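Local coordinates for protein beta-n-acetylhexosaminidase (Streptococcus pneumoniae, PDB 4AZI) that removes terminal beta-linked N-acetylglucosamine residues from glycans, as a family 20 glycoside hydrolase catalytic module of the pneumococcal exo-beta-D-N-acetylglucosaminidase StrH, at residues Leu54-Thr59 with Leu92-Val97; Ser144-Asp149 with Tyr184-Thr189; Phe158-Ile163 with Ala207-Thr212; Met225-Gly230 with Ser248-Gly253. The protein carries 2 engineered substitutions. All coordinates share one frame; numbering follows the deposited sequence.

Contact 1. Residues Leu54-Thr59 with Leu92-Val97. With EDO (1,2-ethanediol), chain E.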
# COMPACT_ATOMS: atom_id res chain seq x y z
N LEU A 54 11.05 11.29 -4.94
CA LEU A 54 12.10 12.13 -4.39
C LEU A 54 11.52 13.35 -3.69
O LEU A 54 10.68 14.06 -4.25
CB LEU A 54 13.07 12.59 -5.48
CG LEU A 54 13.74 11.54 -6.35
CD1 LEU A 54 14.36 12.20 -7.58
CD2 LEU A 54 14.79 10.78 -5.54
N LEU A 55 11.98 13.57 -2.46
CA LEU A 55 11.67 14.78 -1.72
C LEU A 55 12.52 15.93 -2.26
O LEU A 55 13.55 15.70 -2.89
CB LEU A 55 12.00 14.59 -0.24
CG LEU A 55 11.52 13.33 0.49
CD1 LEU A 55 12.28 13.15 1.80
CD2 LEU A 55 10.02 13.37 0.71
N ASP A 56 12.09 17.16 -1.98
CA ASP A 56 12.86 18.34 -2.35
C ASP A 56 14.25 18.35 -1.74
O ASP A 56 15.22 18.67 -2.44
CB ASP A 56 12.10 19.62 -1.99
CG ASP A 56 10.83 19.78 -2.79
OD1 ASP A 56 10.78 19.32 -3.95
OD2 ASP A 56 9.86 20.37 -2.26
N ASP A 57 14.35 17.99 -0.46
CA ASP A 57 15.64 17.79 0.21
C ASP A 57 15.89 16.33 0.53
O ASP A 57 15.20 15.73 1.37
CB ASP A 57 15.76 18.62 1.50
CG ASP A 57 17.07 18.35 2.22
OD1 ASP A 57 18.08 18.12 1.54
OD2 ASP A 57 17.11 18.37 3.47
N MET A 58 16.92 15.77 -0.09
CA MET A 58 17.26 14.36 0.06
C MET A 58 18.58 14.17 0.79
O MET A 58 19.24 13.15 0.63
CB MET A 58 17.29 13.67 -1.31
CG MET A 58 15.92 13.46 -1.94
SD MET A 58 14.85 12.36 -0.98
CE MET A 58 15.52 10.75 -1.37
N THR A 59 18.97 15.17 1.59
CA THR A 59 20.20 15.10 2.38
C THR A 59 20.06 14.00 3.42
O THR A 59 19.07 13.94 4.14
CB THR A 59 20.49 16.45 3.08
OG1 THR A 59 20.61 17.49 2.10
CG2 THR A 59 21.78 16.38 3.89
N LEU A 92 8.05 10.56 -8.93
CA LEU A 92 7.17 11.63 -8.50
C LEU A 92 7.97 12.62 -7.65
O LEU A 92 8.93 12.23 -6.96
CB LEU A 92 5.99 11.06 -7.70
CG LEU A 92 4.97 10.19 -8.44
CD1 LEU A 92 3.94 9.61 -7.47
CD2 LEU A 92 4.26 10.97 -9.54
N THR A 93 7.60 13.90 -7.73
CA THR A 93 8.23 14.95 -6.93
C THR A 93 7.45 15.16 -5.64
O THR A 93 6.34 14.64 -5.48
CB THR A 93 8.25 16.30 -7.67
OG1 THR A 93 6.90 16.77 -7.82
CG2 THR A 93 8.94 16.19 -9.04
N GLN A 94 8.03 15.94 -4.72
CA GLN A 94 7.40 16.23 -3.45
C GLN A 94 6.08 16.98 -3.68
O GLN A 94 5.07 16.66 -3.06
CB GLN A 94 8.32 17.04 -2.53
CG GLN A 94 7.65 17.51 -1.24
CD GLN A 94 8.62 17.81 -0.12
OE1 GLN A 94 9.78 17.41 -0.15
NE2 GLN A 94 8.14 18.53 0.89
N ALA A 95 6.13 17.96 -4.58
CA ALA A 95 4.96 18.75 -4.95
C ALA A 95 3.81 17.90 -5.49
O ALA A 95 2.64 18.18 -5.22
CB ALA A 95 5.35 19.82 -5.97
N GLU A 96 4.15 16.87 -6.25
CA GLU A 96 3.13 15.98 -6.82
C GLU A 96 2.46 15.07 -5.77
O GLU A 96 1.23 14.94 -5.77
CB GLU A 96 3.71 15.16 -7.97
CG GLU A 96 4.06 15.97 -9.21
CD GLU A 96 4.74 15.14 -10.28
OE1 GLU A 96 5.59 14.29 -9.93
OE2 GLU A 96 4.43 15.33 -11.47
N VAL A 97 3.24 14.45 -4.89
CA VAL A 97 2.66 13.62 -3.83
C VAL A 97 1.85 14.48 -2.85
O VAL A 97 0.79 14.07 -2.38
CB VAL A 97 3.72 12.75 -3.11
CG1 VAL A 97 3.15 12.08 -1.86
CG2 VAL A 97 4.28 11.68 -4.05
C1 EDO E . 8.27 18.37 4.02
O1 EDO E . 9.34 19.00 3.31
C2 EDO E . 7.13 19.36 4.15
O2 EDO E . 5.91 18.72 3.74
O HOH W 1 10.69 16.68 -5.06
O HOH W 2 11.98 17.86 1.63
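Leu54 and Leu92 join the two chain segments by one backbone bond, Leu54 N to Leu92 O at 3.1 Å, and the chains then run side by side. Gln94 carries most of the side-chain contact. Its CG stands anti to the backbone N (chi1 174°) and the chain runs on extended, which brings the amide alongside Asp56. There OE1 accepts from Asp56 N at 3.0 Å in a nearly straight bond, with the donor tilted from the carbonyl plane. The Asp56 carboxylate lies flat on the same amide: the two planes are 7° apart, and OD2 is 3.6 Å from CD of Gln94. Leu55 adds CB, 3.6 Å from Gln94 OE1, and its side chain also packs on Phe169 of helix 153-170. A water bridges the two chains. It takes a bond from Gln94 N and donates to Leu54 O and to Asp56 OD1. A second water donates to Gln94 OE1, and Gln94 NE2 donates to O1 of a bound ethanediol at 2.7 Å. Thr93 is the N-cap of helix 94-106 and forms a capping box with Glu96. Its OG1 accepts from Glu96 N, and Glu96 OE1 accepts from Thr93 N. The first turn of the helix is thus tied to the loop before strand 60-62 by polar bonds and a bridging water, with the Asp56 carboxylate close to the helix N-terminus, where its negative charge is probably favoured.

Contact 2. Residues Ser144-Asp149 with Tyr184-Thr189. With EDO (1,2-ethanediol), chain F.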
# COMPACT_ATOMS: atom_id res chain seq x y z
N SER A 144 22.39 -10.92 -4.46
CA SER A 144 21.02 -10.48 -4.70
C SER A 144 20.98 -9.14 -5.41
O SER A 144 21.84 -8.28 -5.20
CB SER A 144 20.24 -10.39 -3.38
OG SER A 144 18.98 -9.76 -3.59
N LYS A 145 19.98 -8.97 -6.26
CA LYS A 145 19.74 -7.68 -6.89
C LYS A 145 18.63 -6.90 -6.19
O LYS A 145 18.37 -5.75 -6.54
CB LYS A 145 19.41 -7.85 -8.36
CG LYS A 145 20.58 -8.36 -9.17
CD LYS A 145 20.65 -7.66 -10.52
CE LYS A 145 22.09 -7.33 -10.86
NZ LYS A 145 22.60 -6.14 -10.12
N THR A 146 18.00 -7.53 -5.19
CA THR A 146 16.79 -6.95 -4.59
C THR A 146 16.93 -6.60 -3.13
O THR A 146 16.20 -5.75 -2.63
CB THR A 146 15.57 -7.91 -4.71
OG1 THR A 146 15.79 -9.08 -3.91
CG2 THR A 146 15.33 -8.30 -6.16
N THR A 147 17.86 -7.27 -2.45
CA THR A 147 17.84 -7.34 -0.99
C THR A 147 19.13 -6.89 -0.31
O THR A 147 20.23 -7.16 -0.82
CB THR A 147 17.48 -8.78 -0.55
OG1 THR A 147 16.14 -9.07 -0.96
CG2 THR A 147 17.60 -8.95 0.94
N MET A 148 18.98 -6.23 0.83
CA MET A 148 20.11 -5.72 1.60
C MET A 148 20.67 -6.75 2.58
O MET A 148 19.92 -7.51 3.20
CB MET A 148 19.69 -4.45 2.34
CG MET A 148 20.65 -3.98 3.43
SD MET A 148 20.26 -2.35 4.09
CE MET A 148 18.56 -2.57 4.64
N ASP A 149 22.00 -6.74 2.72
CA ASP A 149 22.74 -7.54 3.69
C ASP A 149 22.54 -6.98 5.10
O ASP A 149 22.95 -5.86 5.40
CB ASP A 149 24.24 -7.55 3.32
CG ASP A 149 25.13 -8.21 4.37
OD1 ASP A 149 24.62 -8.89 5.29
OD2 ASP A 149 26.36 -8.04 4.28
N TYR A 184 12.03 -11.67 1.40
CA TYR A 184 13.44 -11.34 1.61
C TYR A 184 14.32 -12.18 0.68
O TYR A 184 14.26 -13.42 0.73
CB TYR A 184 13.85 -11.59 3.07
CG TYR A 184 15.28 -11.19 3.37
CD1 TYR A 184 15.60 -9.89 3.77
CD2 TYR A 184 16.33 -12.12 3.22
CE1 TYR A 184 16.91 -9.52 4.03
CE2 TYR A 184 17.64 -11.76 3.47
CZ TYR A 184 17.93 -10.46 3.88
OH TYR A 184 19.24 -10.10 4.12
N ALA A 185 15.11 -11.51 -0.18
CA ALA A 185 16.10 -12.16 -1.04
C ALA A 185 15.55 -13.28 -1.92
O ALA A 185 16.26 -14.24 -2.23
CB ALA A 185 17.29 -12.68 -0.21
N ASN A 186 14.29 -13.16 -2.34
CA ASN A 186 13.70 -14.21 -3.15
C ASN A 186 14.55 -14.55 -4.38
O ASN A 186 14.64 -15.70 -4.78
CB ASN A 186 12.24 -13.92 -3.52
CG ASN A 186 12.05 -12.60 -4.24
OD1 ASN A 186 12.98 -11.80 -4.39
ND2 ASN A 186 10.82 -12.36 -4.67
N ASP A 187 15.20 -13.53 -4.94
CA ASP A 187 15.97 -13.68 -6.17
C ASP A 187 17.27 -14.46 -5.98
O ASP A 187 17.86 -14.93 -6.95
CB ASP A 187 16.26 -12.30 -6.79
CG ASP A 187 17.34 -11.52 -6.04
OD1 ASP A 187 17.26 -11.36 -4.80
OD2 ASP A 187 18.27 -11.05 -6.72
N ALA A 188 17.70 -14.60 -4.73
CA ALA A 188 19.01 -15.16 -4.42
C ALA A 188 18.90 -16.45 -3.61
O ALA A 188 19.91 -16.99 -3.19
CB ALA A 188 19.85 -14.14 -3.66
N THR A 189 17.68 -16.92 -3.38
CA THR A 189 17.43 -18.11 -2.56
C THR A 189 16.33 -18.99 -3.13
O THR A 189 15.84 -19.87 -2.44
CB THR A 189 16.99 -17.71 -1.13
OG1 THR A 189 15.76 -16.98 -1.20
CG2 THR A 189 18.06 -16.88 -0.41
C1 EDO F . 7.57 -12.45 -7.08
O1 EDO F . 6.41 -12.34 -6.26
C2 EDO F . 8.22 -11.07 -7.24
O2 EDO F . 8.84 -10.68 -6.02
O HOH W 3 12.94 -9.09 -2.61
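Asp187 turns its CG between its own backbone N and carbonyl carbon (chi1 75°), and this points the carboxylate at Ser144, Lys145 and Thr146. Ser144 holds OG anti to its backbone N (chi1 171°), at 2.6 Å from Asp187 OD1, and donates to the syn lone pair. Thr146 meets Asp187 tip to tip. Its OG1 donates to the same OD1 at 2.9 Å, but from well above the carboxylate plane. The other oxygen, OD2, takes Lys145 N at 2.7 Å in an almost straight bond on the syn side. Three bonds therefore grip one carboxylate and fix its rotation. Ser144 OG also accepts from the backbone N of Thr146 and of Thr147, an ST turn and ST motif that hold the corner of the chain. Beside this polar cluster, Thr147 uses both branches. OG1 accepts from Ala185 N at 2.8 Å and donates to Thr146 OG1. CG2 sits over one face of the Tyr184 ring, 3.4 Å from its centroid, in a CH-pi contact. A water donates to both Thr146 OG1 and Asn186 OD1. Asn186 ND2 binds an ethanediol that is also bonded to Glu183 of the inhibitor pocket. The contact joins the short strand 147-148 to the loop that follows barrel strand 176-180. Trp194 and Leu197 of helix 193-199 pack against the Tyr184 side chain, and the Met148 side chain packs on helices 122-130 and 153-170.

Contact 3. Residues Phe158-Ile163 with Ala207-Thr212. With BCN (bicine), chain J.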
# COMPACT_ATOMS: atom_id res chain seq x y z
N PHE A 158 22.41 3.71 6.45
CA PHE A 158 21.94 4.57 5.37
C PHE A 158 20.45 4.42 5.08
O PHE A 158 19.71 5.41 5.05
CB PHE A 158 22.72 4.35 4.09
CG PHE A 158 22.37 5.33 3.02
CD1 PHE A 158 23.00 6.56 2.98
CD2 PHE A 158 21.38 5.04 2.09
CE1 PHE A 158 22.66 7.49 2.01
CE2 PHE A 158 21.04 5.95 1.12
CZ PHE A 158 21.68 7.18 1.08
N VAL A 159 20.01 3.18 4.86
CA VAL A 159 18.62 2.92 4.50
C VAL A 159 17.66 3.41 5.58
O VAL A 159 16.68 4.08 5.27
CB VAL A 159 18.39 1.43 4.16
CG1 VAL A 159 16.91 1.12 4.01
CG2 VAL A 159 19.12 1.10 2.87
N LYS A 160 17.96 3.11 6.85
CA LYS A 160 17.17 3.58 7.97
C LYS A 160 17.01 5.10 8.00
O LYS A 160 15.92 5.61 8.28
CB LYS A 160 17.76 3.12 9.30
CG LYS A 160 17.58 1.64 9.59
CD LYS A 160 18.01 1.33 11.01
CE LYS A 160 18.95 0.14 11.06
NZ LYS A 160 19.37 -0.14 12.47
N ALA A 161 18.11 5.81 7.73
CA ALA A 161 18.09 7.26 7.68
C ALA A 161 17.21 7.74 6.53
O ALA A 161 16.40 8.64 6.72
CB ALA A 161 19.50 7.82 7.55
N LEU A 162 17.36 7.10 5.36
CA LEU A 162 16.54 7.41 4.17
C LEU A 162 15.05 7.21 4.43
O LEU A 162 14.23 8.08 4.14
CB LEU A 162 16.98 6.56 2.97
CG LEU A 162 16.24 6.84 1.66
CD1 LEU A 162 16.46 8.29 1.23
CD2 LEU A 162 16.71 5.88 0.57
N ILE A 163 14.69 6.05 4.99
CA ILE A 163 13.29 5.78 5.32
C ILE A 163 12.75 6.74 6.38
O ILE A 163 11.58 7.11 6.35
CB ILE A 163 13.05 4.30 5.66
CG1 ILE A 163 13.07 3.49 4.36
CG2 ILE A 163 11.71 4.11 6.36
CD1 ILE A 163 13.45 2.05 4.54
N ALA A 207 14.44 -9.30 12.61
CA ALA A 207 13.45 -8.81 13.56
C ALA A 207 13.90 -7.49 14.18
O ALA A 207 13.10 -6.58 14.35
CB ALA A 207 13.19 -9.85 14.64
N GLU A 208 15.19 -7.39 14.47
CA GLU A 208 15.79 -6.17 15.02
C GLU A 208 15.54 -4.99 14.07
O GLU A 208 15.18 -3.90 14.52
CB GLU A 208 17.28 -6.40 15.27
CG GLU A 208 18.05 -5.19 15.76
CD GLU A 208 19.54 -5.30 15.52
OE1 GLU A 208 20.08 -6.44 15.51
OE2 GLU A 208 20.19 -4.25 15.32
N TYR A 209 15.71 -5.24 12.78
CA TYR A 209 15.47 -4.24 11.72
C TYR A 209 13.98 -3.91 11.50
O TYR A 209 13.60 -2.74 11.31
CB TYR A 209 16.09 -4.72 10.41
CG TYR A 209 15.95 -3.75 9.26
CD1 TYR A 209 16.77 -2.62 9.18
CD2 TYR A 209 15.02 -3.98 8.25
CE1 TYR A 209 16.64 -1.74 8.12
CE2 TYR A 209 14.88 -3.09 7.19
CZ TYR A 209 15.70 -1.97 7.13
OH TYR A 209 15.56 -1.10 6.08
N ALA A 210 13.15 -4.96 11.53
CA ALA A 210 11.70 -4.80 11.39
C ALA A 210 11.13 -4.00 12.56
O ALA A 210 10.31 -3.10 12.37
CB ALA A 210 11.02 -6.16 11.27
N ASN A 211 11.58 -4.33 13.77
CA ASN A 211 11.13 -3.65 14.97
C ASN A 211 11.58 -2.18 14.99
O ASN A 211 10.82 -1.28 15.38
CB ASN A 211 11.62 -4.41 16.22
CG ASN A 211 10.95 -5.77 16.40
OD1 ASN A 211 9.91 -6.05 15.80
ND2 ASN A 211 11.56 -6.63 17.23
N THR A 212 12.81 -1.94 14.54
CA THR A 212 13.33 -0.58 14.39
C THR A 212 12.42 0.29 13.51
O THR A 212 12.01 1.40 13.92
CB THR A 212 14.79 -0.59 13.87
OG1 THR A 212 15.63 -1.20 14.86
CG2 THR A 212 15.28 0.82 13.60
N1 BCN J . 14.33 1.91 18.77
C1 BCN J . 13.97 3.28 18.32
C2 BCN J . 14.14 3.49 16.80
O21 BCN J . 15.24 3.20 16.29
O22 BCN J . 13.16 3.97 16.19
C3 BCN J . 14.06 0.82 17.80
C4 BCN J . 14.48 -0.56 18.33
O4 BCN J . 13.36 -1.45 18.24
C5 BCN J . 13.88 1.67 20.18
C6 BCN J . 12.36 1.46 20.33
O6 BCN J . 11.76 2.65 20.86
O HOH W 4 18.40 -2.69 13.06
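Tyr209 reaches across from its helix to Val159, and this end of the contact is the tight one. The side chain leaves with CG anti to the backbone N (chi1 -178°), which sends the phenol toward the neighbouring helix. CG1 of Val159 comes to 3.3 Å from Tyr209 OH, and Ile163 CD1 lies at 4.1 Å from the same oxygen. The buried hydroxyl is hydrogen-bonded to Ser117 OG at the end of barrel strand 110-117. On the looser side, Lys160 slides past the ring in the opposite direction. Its CG is 3.8 Å from Tyr209 CE1, and its CD is 3.8 Å from Thr212 CG2. The lysine tip ends at a water. NZ donates to this water, which in turn donates to Glu208 OE2, while the two charged atoms stay 5.1 Å apart. Thr212 OG1 donates to Glu208 O within its own helix, and its CG2 also touches a bound bicine. The axes of segments 158-163 and 207-212 approach to 12.0 Å and run 19° from parallel, so long side chains span the gap. Side-by-side helices of this kind, laid outside a parallel barrel and running the same way, are characteristic of the TIM-barrel fold of family 20 hydrolases.

Contact 4. Residues Met225-Gly230 with Ser248-Gly253. With OAN (O-(2-acetamido-2-deoxy D-glucopyranosylidene) amino-N-phenylcarbamate), chain C.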
# COMPACT_ATOMS: atom_id res chain seq x y z
N MET A 225 2.80 -0.49 9.19
CA MET A 225 2.23 -1.62 8.50
C MET A 225 3.36 -2.36 7.81
O MET A 225 4.33 -1.74 7.38
CB MET A 225 1.18 -1.17 7.47
CG MET A 225 0.42 -2.34 6.84
SD MET A 225 -1.08 -1.91 5.93
CE MET A 225 -0.42 -1.16 4.45
N ALA A 226 3.24 -3.69 7.75
CA ALA A 226 4.19 -4.52 7.01
C ALA A 226 3.45 -5.71 6.41
O ALA A 226 2.36 -6.06 6.86
CB ALA A 226 5.29 -5.01 7.94
N PHE A 227 4.04 -6.34 5.40
CA PHE A 227 3.49 -7.59 4.87
C PHE A 227 3.76 -8.71 5.87
O PHE A 227 4.66 -8.61 6.70
CB PHE A 227 4.05 -7.92 3.49
CG PHE A 227 3.66 -6.94 2.44
CD1 PHE A 227 2.32 -6.76 2.10
CD2 PHE A 227 4.62 -6.17 1.80
CE1 PHE A 227 1.95 -5.83 1.14
CE2 PHE A 227 4.26 -5.25 0.84
CZ PHE A 227 2.93 -5.07 0.52
N ASN A 228 2.97 -9.77 5.79
CA ASN A 228 3.01 -10.80 6.83
C ASN A 228 4.23 -11.72 6.81
O ASN A 228 4.56 -12.30 7.84
CB ASN A 228 1.72 -11.63 6.80
CG ASN A 228 1.53 -12.35 5.49
OD1 ASN A 228 1.11 -11.77 4.50
ND2 ASN A 228 1.83 -13.65 5.49
N ASP A 229 4.88 -11.84 5.65
CA ASP A 229 5.93 -12.87 5.41
C ASP A 229 6.92 -13.09 6.56
O ASP A 229 7.12 -14.22 7.01
CB ASP A 229 6.76 -12.54 4.16
CG ASP A 229 5.91 -12.25 2.94
OD1 ASP A 229 4.91 -11.51 3.04
OD2 ASP A 229 6.27 -12.74 1.85
N GLY A 230 7.54 -12.01 7.02
CA GLY A 230 8.68 -12.13 7.91
C GLY A 230 8.31 -12.31 9.36
O GLY A 230 9.19 -12.49 10.19
N SER A 248 -0.33 -6.54 6.73
CA SER A 248 -0.95 -6.70 5.42
C SER A 248 -0.83 -8.17 5.03
O SER A 248 0.21 -8.60 4.54
CB SER A 248 -0.31 -5.76 4.40
OG SER A 248 -0.81 -5.99 3.11
N TYR A 249 -1.88 -8.95 5.30
CA TYR A 249 -1.84 -10.40 5.11
C TYR A 249 -2.34 -10.82 3.74
O TYR A 249 -3.51 -10.63 3.40
CB TYR A 249 -2.63 -11.17 6.20
CG TYR A 249 -2.16 -12.61 6.32
CD1 TYR A 249 -2.54 -13.57 5.38
CD2 TYR A 249 -1.30 -13.00 7.35
CE1 TYR A 249 -2.09 -14.89 5.47
CE2 TYR A 249 -0.84 -14.31 7.44
CZ TYR A 249 -1.24 -15.24 6.49
OH TYR A 249 -0.79 -16.55 6.57
N TRP A 250 -1.44 -11.40 2.94
CA TRP A 250 -1.75 -11.73 1.56
C TRP A 250 -1.74 -13.21 1.26
O TRP A 250 -2.44 -13.65 0.35
CB TRP A 250 -0.82 -10.97 0.62
CG TRP A 250 0.59 -11.44 0.72
CD1 TRP A 250 1.55 -11.08 1.67
CD2 TRP A 250 1.25 -12.42 -0.14
NE1 TRP A 250 2.72 -11.74 1.45
CE2 TRP A 250 2.62 -12.56 0.38
CE3 TRP A 250 0.87 -13.16 -1.24
CZ2 TRP A 250 3.54 -13.41 -0.20
CZ3 TRP A 250 1.81 -14.01 -1.83
CH2 TRP A 250 3.11 -14.14 -1.31
N SER A 251 -0.95 -13.99 2.00
CA SER A 251 -0.83 -15.45 1.78
C SER A 251 -0.10 -16.14 2.94
O SER A 251 0.70 -15.51 3.65
CB SER A 251 -0.13 -15.74 0.43
OG SER A 251 0.24 -17.10 0.26
N LYS A 252 -0.39 -17.42 3.14
CA LYS A 252 0.32 -18.23 4.13
C LYS A 252 1.50 -18.94 3.47
O LYS A 252 2.26 -19.68 4.11
CB LYS A 252 -0.63 -19.23 4.81
CG LYS A 252 -0.01 -19.98 5.98
CD LYS A 252 -1.03 -20.83 6.72
CE LYS A 252 -1.25 -22.22 6.12
NZ LYS A 252 -0.10 -23.16 6.31
N GLY A 253 1.64 -18.72 2.17
CA GLY A 253 2.82 -19.16 1.47
C GLY A 253 2.60 -20.36 0.60
O GLY A 253 1.50 -20.91 0.48
CAH OAN C . 3.55 -8.92 -0.79
CAG OAN C . 3.49 -9.35 -2.26
OAN OAN C . 2.41 -9.55 -2.80
NAI OAN C . 4.67 -9.48 -2.87
CAB OAN C . 4.85 -9.87 -4.28
CAC OAN C . 4.72 -8.63 -5.18
OAJ OAN C . 5.96 -7.93 -5.20
CAD OAN C . 4.32 -9.02 -6.59
OAK OAN C . 4.24 -7.82 -7.35
CAE OAN C . 2.94 -9.70 -6.57
CAF OAN C . 2.44 -10.19 -7.93
OAM OAN C . 3.29 -11.23 -8.43
OAL OAN C . 2.89 -10.83 -5.65
CAA OAN C . 3.88 -10.99 -4.72
NAY OAN C . 3.98 -12.18 -4.16
OAQ OAN C . 3.09 -13.12 -4.59
CAP OAN C . 3.56 -14.40 -4.55
OAR OAN C . 2.82 -15.33 -4.86
NAO OAN C . 4.85 -14.56 -4.19
CAS OAN C . 5.48 -15.73 -4.06
CAT OAN C . 6.16 -15.98 -2.86
CAU OAN C . 6.83 -17.18 -2.67
CAV OAN C . 6.83 -18.15 -3.67
CAW OAN C . 6.16 -17.91 -4.87
CAX OAN C . 5.48 -16.70 -5.07
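Phe227 and Ser248 form a parallel beta bridge at the C-terminal ends of two neighbouring TIM-barrel strands, where the inhibitor pocket opens. Ser248 N donates to Ala226 O at 2.7 Å, and Asn228 N returns a weak bond to Ser248 O. Beyond the bridge, Asn228 links the two chains as they leave the barrel. Its OD1 accepts from Trp250 N at 3.0 Å and its ND2 donates to Ser251 O at 2.8 Å. Both ends of the amide are thus fixed, and it lies stacked on one face of the Tyr249 ring, the planes 20° apart. Tyr249 OH is bonded to Ala260 O. Phe227 and Trp250 face the ligand together. The inhibitor's acetamide methyl CAH sits over the centre of the Phe227 ring, 3.8 Å from CG, and also over one face of the Trp250 indole. The far end of that indole meets the carbamate, with CZ3 3.2 Å from OAQ. Asp229, in the second shell, bonds Tyr257 OH through OD2. OD1 of Asp229 sets the indole's rotation by accepting from Trp250 NE1 at 2.7 Å, in the ring plane and with an N-H...O angle of 176°.

How the contacts relate
All four contacts belong to one TIM barrel; along the chain they follow in series, except that the segments of contacts 2 and 3 alternate. Contact 4 lines the inhibitor pocket. Contact 2 borders it, with the Asn186 side chain about 6 Å from the ligand; the nearest atoms of contacts 2 and 4 are about 6 Å apart. Contacts 2 and 3 touch directly: Met148 CE is 3.6 Å from Tyr209 OH, and Met148 SD packs on Val159. Helix 203-219 of contact 3 leads into strand 223-227 of contact 4. Contact 1 is remote, its centre about 29 Å from that of contact 4, but Met58 CE meets Leu162 CD1 of contact 3 at 3.7 Å.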